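Local coordinates for isatin hydrolase (Ralstonia solanacearum, PDB 5NMP), which hydrolyses isatin, opening its ring to isatinate in a manganese-dependent reaction, and belongs to the putative cyclase family, at residues A[77-82]-A[258-263]; A[26-31]-A[231-236]. All coordinates share one frame; numbering follows the deposited sequence.

Interaction 1 of 2, residues A[77-82]-A[258-263]; sequences TGTHFD and LRVLAL. With MN (manganese (II) ion), chain K.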
loop_
_atom_site.group_PDB
_atom_site.type_symbol
_atom_site.label_atom_id
_atom_site.label_comp_id
_atom_site.label_asym_id
_atom_site.label_seq_id
_atom_site.Cartn_x
_atom_site.Cartn_y
_atom_site.Cartn_z
ATOM N N THR A 77 7.624 -3.081 10.746
ATOM C CA THR A 77 6.860 -2.396 11.776
ATOM C C THR A 77 5.368 -2.586 11.529
ATOM O O THR A 77 4.889 -2.355 10.421
ATOM C CB THR A 77 7.191 -0.887 11.808
ATOM O OG1 THR A 77 8.570 -0.703 12.157
ATOM C CG2 THR A 77 6.309 -0.153 12.811
ATOM N N GLY A 78 4.641 -3.017 12.556
ATOM C CA GLY A 78 3.201 -3.191 12.457
ATOM C C GLY A 78 2.772 -4.193 11.404
ATOM O O GLY A 78 3.468 -5.174 11.140
ATOM N N THR A 79 1.610 -3.951 10.807
ATOM C CA THR A 79 1.158 -4.758 9.683
ATOM C C THR A 79 2.129 -4.589 8.524
ATOM O O THR A 79 2.130 -3.551 7.861
ATOM C CB THR A 79 -0.254 -4.360 9.226
ATOM O OG1 THR A 79 -1.150 -4.396 10.340
ATOM C CG2 THR A 79 -0.757 -5.303 8.150
ATOM N N HIS A 80 2.963 -5.596 8.284
ATOM C CA HIS A 80 3.972 -5.467 7.241
ATOM C C HIS A 80 4.167 -6.722 6.396
ATOM O O HIS A 80 3.589 -7.775 6.664
ATOM C CB HIS A 80 5.309 -5.046 7.854
ATOM C CG HIS A 80 5.975 -6.115 8.660
ATOM N ND1 HIS A 80 5.861 -6.194 10.031
ATOM C CD2 HIS A 80 6.787 -7.135 8.291
ATOM C CE1 HIS A 80 6.566 -7.221 10.472
ATOM N NE2 HIS A 80 7.136 -7.809 9.435
ATOM N N PHE A 81 5.007 -6.575 5.375
ATOM C CA PHE A 81 5.228 -7.569 4.333
ATOM C C PHE A 81 6.672 -8.060 4.400
ATOM O O PHE A 81 7.592 -7.255 4.520
ATOM C CB PHE A 81 4.911 -6.939 2.967
ATOM C CG PHE A 81 5.192 -7.825 1.778
ATOM C CD1 PHE A 81 4.174 -8.557 1.188
ATOM C CD2 PHE A 81 6.459 -7.883 1.218
ATOM C CE1 PHE A 81 4.420 -9.355 0.085
ATOM C CE2 PHE A 81 6.712 -8.681 0.114
ATOM C CZ PHE A 81 5.690 -9.417 -0.452
ATOM N N ASP A 82 6.873 -9.375 4.333
ATOM C CA ASP A 82 8.224 -9.940 4.329
ATOM C C ASP A 82 8.636 -10.370 2.924
ATOM O O ASP A 82 8.025 -11.263 2.338
ATOM C CB ASP A 82 8.324 -11.139 5.280
ATOM C CG ASP A 82 8.244 -10.741 6.749
ATOM O OD1 ASP A 82 8.832 -9.707 7.137
ATOM O OD2 ASP A 82 7.594 -11.473 7.524
ATOM N N LEU A 258 2.461 -1.949 5.182
ATOM C CA LEU A 258 1.573 -1.769 4.047
ATOM C C LEU A 258 0.115 -1.820 4.469
ATOM O O LEU A 258 -0.212 -2.244 5.574
ATOM C CB LEU A 258 1.841 -2.830 2.974
ATOM C CG LEU A 258 1.262 -4.238 3.159
ATOM C CD1 LEU A 258 1.492 -5.076 1.908
ATOM C CD2 LEU A 258 1.849 -4.933 4.376
ATOM N N ARG A 259 -0.758 -1.378 3.575
ATOM C CA ARG A 259 -2.191 -1.437 3.805
ATOM C C ARG A 259 -2.756 -2.705 3.178
ATOM O O ARG A 259 -2.962 -2.767 1.967
ATOM C CB ARG A 259 -2.877 -0.200 3.222
ATOM C CG ARG A 259 -4.279 0.048 3.751
ATOM C CD ARG A 259 -4.253 0.296 5.244
ATOM N NE ARG A 259 -5.575 0.607 5.772
ATOM C CZ ARG A 259 -6.019 1.841 5.990
ATOM N NH1 ARG A 259 -5.242 2.882 5.722
ATOM N NH2 ARG A 259 -7.237 2.032 6.478
ATOM N N VAL A 260 -2.994 -3.719 4.002
ATOM C CA VAL A 260 -3.534 -4.983 3.512
ATOM C C VAL A 260 -5.057 -4.941 3.443
ATOM O O VAL A 260 -5.725 -4.673 4.442
ATOM C CB VAL A 260 -3.108 -6.167 4.399
ATOM C CG1 VAL A 260 -3.647 -7.471 3.833
ATOM C CG2 VAL A 260 -1.594 -6.221 4.522
ATOM N N LEU A 261 -5.599 -5.211 2.260
ATOM C CA LEU A 261 -7.041 -5.205 2.055
ATOM C C LEU A 261 -7.532 -6.545 1.522
ATOM O O LEU A 261 -6.813 -7.242 0.808
ATOM C CB LEU A 261 -7.448 -4.091 1.088
ATOM C CG LEU A 261 -7.097 -2.654 1.470
ATOM C CD1 LEU A 261 -7.585 -1.695 0.397
ATOM C CD2 LEU A 261 -7.684 -2.295 2.828
ATOM N N ALA A 262 -8.766 -6.893 1.868
ATOM C CA ALA A 262 -9.383 -8.114 1.370
ATOM C C ALA A 262 -10.680 -7.804 0.628
ATOM O O ALA A 262 -11.523 -7.057 1.124
ATOM C CB ALA A 262 -9.645 -9.074 2.511
ATOM N N LEU A 263 -10.829 -8.367 -0.566
ATOM C CA LEU A 263 -12.085 -8.274 -1.296
ATOM C C LEU A 263 -12.917 -9.521 -1.016
ATOM O O LEU A 263 -12.411 -10.641 -1.079
ATOM C CB LEU A 263 -11.845 -8.115 -2.799
ATOM C CG LEU A 263 -11.038 -6.908 -3.291
ATOM C CD1 LEU A 263 -11.089 -6.828 -4.808
ATOM C CD2 LEU A 263 -11.534 -5.612 -2.673
HETATM MN MN MN K . 8.878 -9.132 9.217
#
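Leu258 lays its CD2 methyl against the backbone where His80 runs into Phe81, 3.6 Å from His80 C. Its CG stands between its own backbone N and carbonyl carbon (chi1 80°), and this turns both methyls to the other segment, CD1 reaching the CB of Phe81. A branched, flexible leucine suits this place, since one methyl can meet main chain while the other meets a side chain. Beside it, Leu258 N gives a fairly straight hydrogen bond of 3.1 Å to Thr79 O, lying in the carbonyl plane. Thr79 divides its two branches: CG2, anti to the backbone N, packs obliquely on Val260 CG2 at 3.8 Å, while OG1 is hydrogen-bonded to Cys229 O.

Strand 80-82 lies near one edge of the mixed central sheet, between strands 225-228 and 255-257, and carries two manganese ligands. The CB of His80 points away from Leu258, and its NE2 binds the metal at 2.2 Å. ND1 donates to Gly78 O at 2.8 Å, 25° out of the ring plane, a second-shell bond that limits ring rotation. Asp82 OD1 is the other ligand, also at 2.2 Å, and His76 is a further protein ligand of the manganese ion.

Interaction 2 of 2, residues A[26-31]-A[231-236]; sequences VDLTQT and KNLDQL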
loop_
_atom_site.group_PDB
_atom_site.type_symbol
_atom_site.label_atom_id
_atom_site.label_comp_id
_atom_site.label_asym_id
_atom_site.label_seq_id
_atom_site.Cartn_x
_atom_site.Cartn_y
_atom_site.Cartn_z
ATOM N N VAL A 26 -12.546 -5.317 3.135
ATOM C CA VAL A 26 -12.209 -5.506 4.540
ATOM C C VAL A 26 -10.778 -5.056 4.825
ATOM O O VAL A 26 -9.841 -5.456 4.134
ATOM C CB VAL A 26 -12.379 -6.976 4.965
ATOM C CG1 VAL A 26 -12.158 -7.129 6.461
ATOM C CG2 VAL A 26 -13.761 -7.476 4.582
ATOM N N ASP A 27 -10.622 -4.215 5.843
ATOM C CA ASP A 27 -9.315 -3.710 6.250
ATOM C C ASP A 27 -8.653 -4.689 7.218
ATOM O O ASP A 27 -9.157 -4.918 8.318
ATOM C CB ASP A 27 -9.457 -2.329 6.901
ATOM C CG ASP A 27 -8.137 -1.575 6.984
ATOM O OD1 ASP A 27 -7.083 -2.157 6.654
ATOM O OD2 ASP A 27 -8.160 -0.394 7.392
ATOM N N LEU A 28 -7.527 -5.264 6.806
ATOM C CA LEU A 28 -6.826 -6.244 7.631
ATOM C C LEU A 28 -5.617 -5.635 8.330
ATOM O O LEU A 28 -4.762 -6.351 8.843
ATOM C CB LEU A 28 -6.379 -7.434 6.783
ATOM C CG LEU A 28 -7.451 -8.095 5.919
ATOM C CD1 LEU A 28 -6.884 -9.323 5.220
ATOM C CD2 LEU A 28 -8.667 -8.456 6.755
ATOM N N THR A 29 -5.559 -4.309 8.357
ATOM C CA THR A 29 -4.372 -3.606 8.823
ATOM C C THR A 29 -4.545 -3.012 10.224
ATOM O O THR A 29 -5.588 -2.438 10.543
ATOM C CB THR A 29 -3.991 -2.485 7.835
ATOM O OG1 THR A 29 -3.964 -3.016 6.505
ATOM C CG2 THR A 29 -2.629 -1.904 8.167
ATOM N N GLN A 30 -3.517 -3.169 11.055
ATOM C CA GLN A 30 -3.463 -2.515 12.358
ATOM C C GLN A 30 -3.071 -1.047 12.190
ATOM O O GLN A 30 -2.498 -0.667 11.169
ATOM C CB GLN A 30 -2.464 -3.222 13.280
ATOM C CG GLN A 30 -2.841 -4.645 13.673
ATOM C CD GLN A 30 -3.709 -4.703 14.920
ATOM O OE1 GLN A 30 -4.346 -3.720 15.293
ATOM N NE2 GLN A 30 -3.729 -5.859 15.573
ATOM N N THR A 31 -3.365 -0.226 13.192
ATOM C CA THR A 31 -3.043 1.196 13.126
ATOM C C THR A 31 -1.612 1.493 13.573
ATOM O O THR A 31 -1.218 1.156 14.690
ATOM C CB THR A 31 -4.018 2.030 13.984
ATOM O OG1 THR A 31 -5.316 2.009 13.381
ATOM C CG2 THR A 31 -3.548 3.471 14.083
ATOM N N LYS A 231 -5.270 -8.224 11.101
ATOM C CA LYS A 231 -6.458 -8.242 11.944
ATOM C C LYS A 231 -7.709 -8.444 11.098
ATOM O O LYS A 231 -7.640 -8.439 9.868
ATOM C CB LYS A 231 -6.568 -6.949 12.754
ATOM C CG LYS A 231 -6.679 -5.699 11.900
ATOM C CD LYS A 231 -6.879 -4.462 12.754
ATOM C CE LYS A 231 -8.238 -4.470 13.434
ATOM N NZ LYS A 231 -8.481 -3.198 14.174
ATOM N N ASN A 232 -8.841 -8.626 11.776
ATOM C CA ASN A 232 -10.141 -8.829 11.135
ATOM C C ASN A 232 -10.215 -10.067 10.251
ATOM O O ASN A 232 -11.003 -10.104 9.308
ATOM C CB ASN A 232 -10.532 -7.603 10.303
ATOM C CG ASN A 232 -10.935 -6.420 11.158
ATOM O OD1 ASN A 232 -11.395 -6.582 12.290
ATOM N ND2 ASN A 232 -10.770 -5.220 10.615
ATOM N N LEU A 233 -9.407 -11.079 10.552
ATOM C CA LEU A 233 -9.456 -12.326 9.795
ATOM C C LEU A 233 -10.779 -13.046 10.033
ATOM O O LEU A 233 -11.217 -13.850 9.211
ATOM C CB LEU A 233 -8.280 -13.234 10.161
ATOM C CG LEU A 233 -6.903 -12.750 9.703
ATOM C CD1 LEU A 233 -5.841 -13.796 9.988
ATOM C CD2 LEU A 233 -6.921 -12.384 8.222
ATOM N N ASP A 234 -11.416 -12.736 11.158
ATOM C CA ASP A 234 -12.710 -13.311 11.510
ATOM C C ASP A 234 -13.832 -12.844 10.584
ATOM O O ASP A 234 -14.927 -13.401 10.604
ATOM C CB ASP A 234 -13.062 -12.964 12.957
ATOM C CG ASP A 234 -13.100 -11.466 13.202
ATOM O OD1 ASP A 234 -14.202 -10.881 13.150
ATOM O OD2 ASP A 234 -12.026 -10.873 13.442
ATOM N N GLN A 235 -13.565 -11.817 9.783
ATOM C CA GLN A 235 -14.566 -11.295 8.858
ATOM C C GLN A 235 -14.383 -11.861 7.457
ATOM O O GLN A 235 -15.079 -11.466 6.520
ATOM C CB GLN A 235 -14.511 -9.767 8.809
ATOM C CG GLN A 235 -14.872 -9.099 10.119
ATOM C CD GLN A 235 -14.863 -7.589 10.019
ATOM O OE1 GLN A 235 -15.242 -7.019 8.996
ATOM N NE2 GLN A 235 -14.420 -6.930 11.085
ATOM N N LEU A 236 -13.444 -12.791 7.321
ATOM C CA LEU A 236 -13.168 -13.411 6.033
ATOM C C LEU A 236 -13.724 -14.827 5.963
ATOM O O LEU A 236 -13.737 -15.544 6.962
ATOM C CB LEU A 236 -11.664 -13.430 5.762
ATOM C CG LEU A 236 -10.970 -12.070 5.699
ATOM C CD1 LEU A 236 -9.541 -12.232 5.191
ATOM C CD2 LEU A 236 -11.755 -11.106 4.826
#
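Asn232 and Lys231 supply the two hydrogen bonds that join this loop to residues 26-31. The amide of Asn232 sends ND2 to Asp27 O at 2.8 Å, almost in line with the carbonyl and close to its own amide plane, so an asparagine serves here as a side-chain donor to main chain. Lys231 N reaches Leu28 O at 3.0 Å from above the carbonyl plane, 47° out of it. A CA-H...O contact from Leu28 CA to Lys231 O, 3.2 Å long, runs beside this bond.

Within residues 26-31, Asp27 OD1 accepts from Thr29 N, forming an Asx turn where the chain leaves its strand. The same carboxylate is also taken by Arg259, which gives the aspartate a second task.

Apolar contacts fill the other end. Leu28 and Leu236 meet tip to tip, CD1 to CD1 at 3.9 Å, and Leu28 CD1 also touches Leu233 CD2. Val26 and Leu236 slide past each other in opposite directions, with Val26 CG2 4.2 Å from Leu236 CD2.

The long chain of Lys231 works through its methylenes. With Lys231 CG between the backbone N and the carbonyl carbon (chi1 61°) and chi2 extended, Lys231 CD lies 3.3 Å from Thr29 O. The same methylene rests against the carboxamide of Gln30.

The loop, which includes the 3-10 turn 233-235, connects strands 225-228 and 239-244. Leu233 and Leu236 extend its apolar side onto Leu149 of strand 147-151, and Leu236 also packs on strand 261-264, the sheet neighbour of strand 24-27.

Interactions 1 and 2 have centres 10 Å apart and meet directly. Arg259 NH2 forms a salt bridge of 2.8 Å with Asp27 OD2. Strands 24-27 and 261-264 are sheet neighbours, so segments 26-31 and 258-263 run side by side and tie the two contacts together. Segment 26-31 also touches segment 77-82, Thr79 OG1 lying 2.8 Å from Gln30 N in a probable hydrogen bond. Only interaction 1 holds manganese ligands; in interaction 2 the side chain of Thr29 is about 9 Å from that of His80, and that of Gln30 about 13 Å from the ion. Arg259 NH1 donates to Val98 O and Pro247 O of the second subunit, while in interaction 2 Thr31 packs on Lys249 of that subunit.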